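Local coordinates for protein MmoQ Response regulator (Methylococcus capsulatus, PDB 3LJX) that probably makes cyclic di-GMP from GTP as a full-length response regulator, of which this piece is the part containing the helical HDOD domain, at residues N27-E32 against A82-A87; Y157-R162 against R174-T179. All coordinates share one frame; numbering follows the deposited sequence.

Contact 1. Residues N27-E32 against A82-A87; sequences NLAQRE and AVRQFA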
loop_
_atom_site.group_PDB
_atom_site.type_symbol
_atom_site.label_atom_id
_atom_site.label_comp_id
_atom_site.label_asym_id
_atom_site.label_seq_id
_atom_site.Cartn_x
_atom_site.Cartn_y
_atom_site.Cartn_z
ATOM N N ASN A 27 2.498 15.172 16.132
ATOM C CA ASN A 27 3.202 16.427 16.328
ATOM C C ASN A 27 2.767 17.469 15.309
ATOM O O ASN A 27 2.400 18.585 15.660
ATOM C CB ASN A 27 4.706 16.213 16.233
ATOM C CG ASN A 27 5.477 17.512 16.316
ATOM O OD1 ASN A 27 5.923 18.051 15.297
ATOM N ND2 ASN A 27 5.626 18.036 17.533
ATOM N N LEU A 28 2.803 17.089 14.039
ATOM C CA LEU A 28 2.384 17.968 12.948
ATOM C C LEU A 28 0.887 18.307 13.019
ATOM O O LEU A 28 0.480 19.446 12.792
ATOM C CB LEU A 28 2.706 17.311 11.609
ATOM C CG LEU A 28 2.793 18.253 10.425
ATOM C CD1 LEU A 28 3.857 19.316 10.706
ATOM C CD2 LEU A 28 3.110 17.462 9.148
ATOM N N ALA A 29 0.067 17.310 13.329
ATOM C CA ALA A 29 -1.369 17.520 13.388
ATOM C C ALA A 29 -1.747 18.517 14.496
ATOM O O ALA A 29 -2.733 19.249 14.375
ATOM C CB ALA A 29 -2.099 16.184 13.571
ATOM N N GLN A 30 -0.957 18.545 15.565
ATOM C CA GLN A 30 -1.207 19.453 16.684
ATOM C C GLN A 30 -0.507 20.782 16.485
ATOM O O GLN A 30 -0.627 21.681 17.309
ATOM C CB GLN A 30 -0.737 18.835 17.993
ATOM C CG GLN A 30 -1.574 17.674 18.438
ATOM C CD GLN A 30 -0.831 16.762 19.403
ATOM O OE1 GLN A 30 -1.401 15.803 19.918
ATOM N NE2 GLN A 30 0.440 17.054 19.649
ATOM N N ARG A 31 0.242 20.902 15.397
ATOM C CA ARG A 31 0.958 22.134 15.153
ATOM C C ARG A 31 -0.044 23.202 14.746
ATOM O O ARG A 31 -0.916 22.966 13.912
ATOM C CB ARG A 31 2.044 21.940 14.098
ATOM C CG ARG A 31 3.263 22.816 14.342
ATOM C CD ARG A 31 4.545 22.206 13.783
ATOM N NE ARG A 31 4.569 22.158 12.323
ATOM C CZ ARG A 31 4.176 23.146 11.520
ATOM N NH1 ARG A 31 3.717 24.288 12.019
ATOM N NH2 ARG A 31 4.246 22.988 10.205
ATOM N N GLU A 32 0.080 24.372 15.363
ATOM C CA GLU A 32 -0.844 25.473 15.134
ATOM C C GLU A 32 -1.087 25.679 13.645
ATOM O O GLU A 32 -2.230 25.641 13.180
ATOM C CB GLU A 32 -0.290 26.758 15.757
ATOM C CG GLU A 32 -1.291 27.904 15.876
ATOM C CD GLU A 32 -2.115 27.843 17.155
ATOM O OE1 GLU A 32 -2.493 26.727 17.578
ATOM O OE2 GLU A 32 -2.388 28.919 17.732
ATOM N N ALA A 82 -11.248 17.824 8.526
ATOM C CA ALA A 82 -11.673 16.430 8.642
ATOM C C ALA A 82 -10.469 15.487 8.596
ATOM O O ALA A 82 -10.359 14.575 9.411
ATOM C CB ALA A 82 -12.689 16.070 7.562
ATOM N N VAL A 83 -9.549 15.721 7.662
ATOM C CA VAL A 83 -8.393 14.851 7.550
ATOM C C VAL A 83 -7.547 14.958 8.818
ATOM O O VAL A 83 -6.998 13.956 9.303
ATOM C CB VAL A 83 -7.563 15.164 6.291
ATOM C CG1 VAL A 83 -6.170 14.543 6.387
ATOM C CG2 VAL A 83 -8.317 14.689 5.044
ATOM N N ARG A 84 -7.464 16.167 9.368
ATOM C CA ARG A 84 -6.717 16.384 10.603
ATOM C C ARG A 84 -7.273 15.536 11.756
ATOM O O ARG A 84 -6.513 14.953 12.540
ATOM C CB ARG A 84 -6.700 17.863 10.982
ATOM C CG ARG A 84 -5.776 18.164 12.147
ATOM C CD ARG A 84 -6.149 19.463 12.833
ATOM N NE ARG A 84 -5.219 20.533 12.514
ATOM C CZ ARG A 84 -5.492 21.527 11.678
ATOM N NH1 ARG A 84 -6.684 21.587 11.081
ATOM N NH2 ARG A 84 -4.574 22.461 11.451
ATOM N N GLN A 85 -8.597 15.449 11.847
ATOM C CA GLN A 85 -9.235 14.580 12.839
ATOM C C GLN A 85 -8.698 13.140 12.783
ATOM O O GLN A 85 -8.473 12.516 13.821
ATOM C CB GLN A 85 -10.759 14.580 12.657
ATOM C CG GLN A 85 -11.423 15.904 13.027
ATOM C CD GLN A 85 -11.391 16.156 14.517
ATOM O OE1 GLN A 85 -11.738 15.275 15.306
ATOM N NE2 GLN A 85 -10.977 17.360 14.915
ATOM N N PHE A 86 -8.511 12.605 11.578
ATOM C CA PHE A 86 -8.012 11.241 11.444
ATOM C C PHE A 86 -6.575 11.164 11.935
ATOM O O PHE A 86 -6.181 10.196 12.609
ATOM C CB PHE A 86 -8.114 10.761 9.996
ATOM C CG PHE A 86 -9.487 10.296 9.628
ATOM C CD1 PHE A 86 -9.870 8.986 9.862
ATOM C CD2 PHE A 86 -10.411 11.176 9.083
ATOM C CE1 PHE A 86 -11.151 8.550 9.539
ATOM C CE2 PHE A 86 -11.698 10.752 8.764
ATOM C CZ PHE A 86 -12.070 9.437 8.994
ATOM N N ALA A 87 -5.795 12.191 11.600
ATOM C CA ALA A 87 -4.414 12.292 12.079
ATOM C C ALA A 87 -4.320 12.386 13.612
ATOM O O ALA A 87 -3.485 11.721 14.229
ATOM C CB ALA A 87 -3.694 13.454 11.413
#

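Contact 2. Residues Y157-R162 against R174-T179; sequences YSECLR and RERFAT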
loop_
_atom_site.group_PDB
_atom_site.type_symbol
_atom_site.label_atom_id
_atom_site.label_comp_id
_atom_site.label_asym_id
_atom_site.label_seq_id
_atom_site.Cartn_x
_atom_site.Cartn_y
_atom_site.Cartn_z
ATOM N N TYR A 157 -1.427 -16.190 12.478
ATOM C CA TYR A 157 -0.592 -15.773 11.364
ATOM C C TYR A 157 0.885 -16.003 11.678
ATOM O O TYR A 157 1.650 -16.323 10.779
ATOM C CB TYR A 157 -0.868 -14.325 10.950
ATOM C CG TYR A 157 -0.409 -13.996 9.543
ATOM C CD1 TYR A 157 -0.760 -14.808 8.465
ATOM C CD2 TYR A 157 0.363 -12.869 9.287
ATOM C CE1 TYR A 157 -0.352 -14.504 7.171
ATOM C CE2 TYR A 157 0.776 -12.552 7.997
ATOM C CZ TYR A 157 0.417 -13.377 6.941
ATOM O OH TYR A 157 0.829 -13.068 5.653
ATOM N N SER A 158 1.283 -15.878 12.944
ATOM C CA SER A 158 2.657 -16.256 13.331
ATOM C C SER A 158 2.967 -17.714 13.005
ATOM O O SER A 158 4.047 -18.022 12.509
ATOM C CB SER A 158 2.938 -15.988 14.806
ATOM O OG SER A 158 3.188 -14.613 15.036
ATOM N N GLU A 159 2.022 -18.613 13.267
ATOM C CA GLU A 159 2.181 -19.995 12.824
ATOM C C GLU A 159 2.445 -20.060 11.312
ATOM O O GLU A 159 3.425 -20.664 10.870
ATOM C CB GLU A 159 0.954 -20.839 13.158
ATOM C CG GLU A 159 0.693 -21.051 14.634
ATOM C CD GLU A 159 -0.567 -21.888 14.882
ATOM O OE1 GLU A 159 -0.994 -22.610 13.948
ATOM O OE2 GLU A 159 -1.129 -21.822 16.003
ATOM N N CYS A 160 1.571 -19.450 10.516
ATOM C CA CYS A 160 1.750 -19.493 9.067
ATOM C C CYS A 160 3.122 -18.953 8.663
ATOM O O CYS A 160 3.832 -19.559 7.867
ATOM C CB CYS A 160 0.654 -18.701 8.366
ATOM S SG CYS A 160 -1.010 -19.315 8.691
ATOM N N LEU A 161 3.501 -17.818 9.233
ATOM C CA LEU A 161 4.743 -17.162 8.849
ATOM C C LEU A 161 5.969 -18.002 9.191
ATOM O O LEU A 161 6.964 -17.977 8.474
ATOM C CB LEU A 161 4.837 -15.779 9.501
ATOM C CG LEU A 161 3.874 -14.735 8.922
ATOM C CD1 LEU A 161 4.062 -13.406 9.622
ATOM C CD2 LEU A 161 4.071 -14.577 7.422
ATOM N N ARG A 162 5.901 -18.754 10.283
ATOM C CA ARG A 162 7.034 -19.590 10.672
ATOM C C ARG A 162 7.183 -20.835 9.797
ATOM O O ARG A 162 8.294 -21.314 9.595
ATOM C CB ARG A 162 6.954 -19.959 12.154
ATOM C CG ARG A 162 7.144 -18.754 13.049
ATOM C CD ARG A 162 6.908 -19.071 14.499
ATOM N NE ARG A 162 7.331 -17.951 15.337
ATOM C CZ ARG A 162 6.537 -17.302 16.186
ATOM N NH1 ARG A 162 5.263 -17.660 16.326
ATOM N NH2 ARG A 162 7.026 -16.295 16.900
ATOM N N ARG A 174 -5.066 -19.404 2.804
ATOM C CA ARG A 174 -6.394 -19.815 2.342
ATOM C C ARG A 174 -7.020 -20.876 3.255
ATOM O O ARG A 174 -8.213 -20.836 3.543
ATOM C CB ARG A 174 -6.344 -20.297 0.892
ATOM C CG ARG A 174 -6.167 -19.150 -0.103
ATOM C CD ARG A 174 -5.964 -19.650 -1.520
ATOM N NE ARG A 174 -5.698 -18.548 -2.445
ATOM C CZ ARG A 174 -5.295 -18.694 -3.711
ATOM N NH1 ARG A 174 -5.090 -19.905 -4.223
ATOM N NH2 ARG A 174 -5.090 -17.622 -4.471
ATOM N N GLU A 175 -6.200 -21.802 3.727
ATOM C CA GLU A 175 -6.660 -22.854 4.617
ATOM C C GLU A 175 -7.126 -22.286 5.961
ATOM O O GLU A 175 -8.215 -22.617 6.455
ATOM C CB GLU A 175 -5.520 -23.842 4.829
ATOM C CG GLU A 175 -5.913 -25.193 5.341
ATOM C CD GLU A 175 -4.746 -26.171 5.261
ATOM O OE1 GLU A 175 -4.531 -26.755 4.177
ATOM O OE2 GLU A 175 -4.032 -26.336 6.277
ATOM N N ARG A 176 -6.302 -21.422 6.550
ATOM C CA ARG A 176 -6.582 -20.895 7.885
ATOM C C ARG A 176 -7.690 -19.836 7.893
ATOM O O ARG A 176 -8.526 -19.794 8.802
ATOM C CB ARG A 176 -5.300 -20.327 8.503
ATOM C CG ARG A 176 -4.122 -21.303 8.527
ATOM C CD ARG A 176 -4.340 -22.400 9.554
ATOM N NE ARG A 176 -3.182 -22.569 10.424
ATOM C CZ ARG A 176 -2.358 -23.608 10.364
ATOM N NH1 ARG A 176 -2.582 -24.579 9.485
ATOM N NH2 ARG A 176 -1.315 -23.683 11.183
ATOM N N PHE A 177 -7.710 -19.002 6.857
ATOM C CA PHE A 177 -8.495 -17.774 6.880
ATOM C C PHE A 177 -9.509 -17.648 5.741
ATOM O O PHE A 177 -10.273 -16.689 5.697
ATOM C CB PHE A 177 -7.552 -16.564 6.813
ATOM C CG PHE A 177 -6.412 -16.611 7.798
ATOM C CD1 PHE A 177 -6.647 -16.556 9.162
ATOM C CD2 PHE A 177 -5.105 -16.659 7.359
ATOM C CE1 PHE A 177 -5.594 -16.575 10.070
ATOM C CE2 PHE A 177 -4.052 -16.678 8.262
ATOM C CZ PHE A 177 -4.300 -16.638 9.615
ATOM N N ALA A 178 -9.502 -18.601 4.815
ATOM C CA ALA A 178 -10.306 -18.509 3.591
ATOM C C ALA A 178 -10.039 -17.217 2.830
ATOM O O ALA A 178 -10.934 -16.683 2.179
ATOM C CB ALA A 178 -11.778 -18.631 3.884
ATOM N N THR A 179 -8.813 -16.714 2.924
ATOM C CA THR A 179 -8.373 -15.620 2.077
ATOM C C THR A 179 -6.857 -15.611 2.151
ATOM O O THR A 179 -6.279 -16.307 2.984
ATOM C CB THR A 179 -8.964 -14.269 2.532
ATOM O OG1 THR A 179 -8.590 -13.246 1.606
ATOM C CG2 THR A 179 -8.468 -13.904 3.897
#

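Contact 1. Residues N27-E32 against A82-A87
The carbonyl oxygen of Ala29 is approached by Arg84 through a weak hydrogen bond, NE to Ala29 O at 3.4 Å. The bond is bent, with an N-H...O angle of 146°, and the oxygen lies at the edge of the guanidinium, in its plane. Arg84 leaves helix 80-88 with CG anti to the backbone N (chi1 -172°) and continues extended; the bend at chi3 (-105°) then places NE beside the carbonyl. The methylene groups share the approach, since Arg84 CD lies 3.8 Å from Ala29 O. Beyond NE, the outer nitrogen is more distant from the backbone: Arg84 NH2 is 4.3 Å from Glu32 O, too far for a bond, and Arg31 and Glu32 are poorly ordered. Because Ala29 is the last residue of helix 19-29, the guanidinium sits near the carbonyl end of that helix, where its positive charge would probably be favourable.

One turn along from Arg84, the contact becomes apolar. Ala29 CB meets Ala87 CB at 3.8 Å, methyl against methyl, and both alanines are buried. With methyls on both sides the backbones come close, Ala29 CA standing 6.2 Å from Ala87 CA. Around this spot, Ala87 also rests on Ile43 of helix 36-43, Ala29 on Leu88, and the Arg84 side chain on Val34. The close alanine pair with an arginine at a helix end thus joins helix 19-29 to helix 80-88 in a helix-helix contact, made at a helix C-terminal end, within the all-helical HDOD domain.

Contact 2. Residues Y157-R162 against R174-T179
Phe177 reaches across to Tyr157 and Cys160 and makes the tightly packed, buried part of this contact. Its CE2 atom lies 3.8 Å from Tyr157 CD1, the two side chains crossing at about a right angle. The same Phe177 CE2 is 4.0 Å from Cys160 SG, a sulfur-aromatic contact in which the sulfur stands oblique to the ring. With SG anti to its own carbonyl carbon (chi1 -60°), the sulfur of Cys160 is brought against Arg176 CG at 3.7 Å. Arg176 CB, from the preceding residue, lies over the centre of one face of the Phe177 ring.

Toward solvent the contact is looser and polar. Arg176 NH2 gives Glu159 OE1 a salt-bridging hydrogen bond of 3.0 Å, with an N-H...O angle of 142°; carboxylate and guanidinium planes are 75° apart. On the guanidinium's edge, Arg176 NH1 has a long second ion pair with Glu175 OE2 at 3.9 Å. An alanine in place of Arg176 would probably leave the Glu159 carboxylate without its mate and open a gap beside Cys160 SG where CG had packed.

The two segments belong to consecutive antiparallel helices, 154-163 and 166-177, which form a helical hairpin. Leu169 and Leu172 of the second helix add to the packing on Cys160, Tyr157 OH bonds to Glu173, Phe177 stacks on Trp153, and Leu149 of helix 144-152 meets both Tyr157 and Phe177.

How the contacts relate
Contacts 1 and 2 lie far apart in the chain's fold, with centres about 36 Å from each other and nearest atoms about 23 Å apart, so they do not touch. They come in series: contact 1 closes between helices 19-29 and 80-88 before contact 2 opens between helices 154-163 and 166-177. No helix is shared, yet all four segments belong to the HDOD domain. Contact 1 joins helices separated by some fifty residues, whereas contact 2 is local, closing a hairpin of adjacent helices. They lie in two distant, peripheral parts of the all-helical domain.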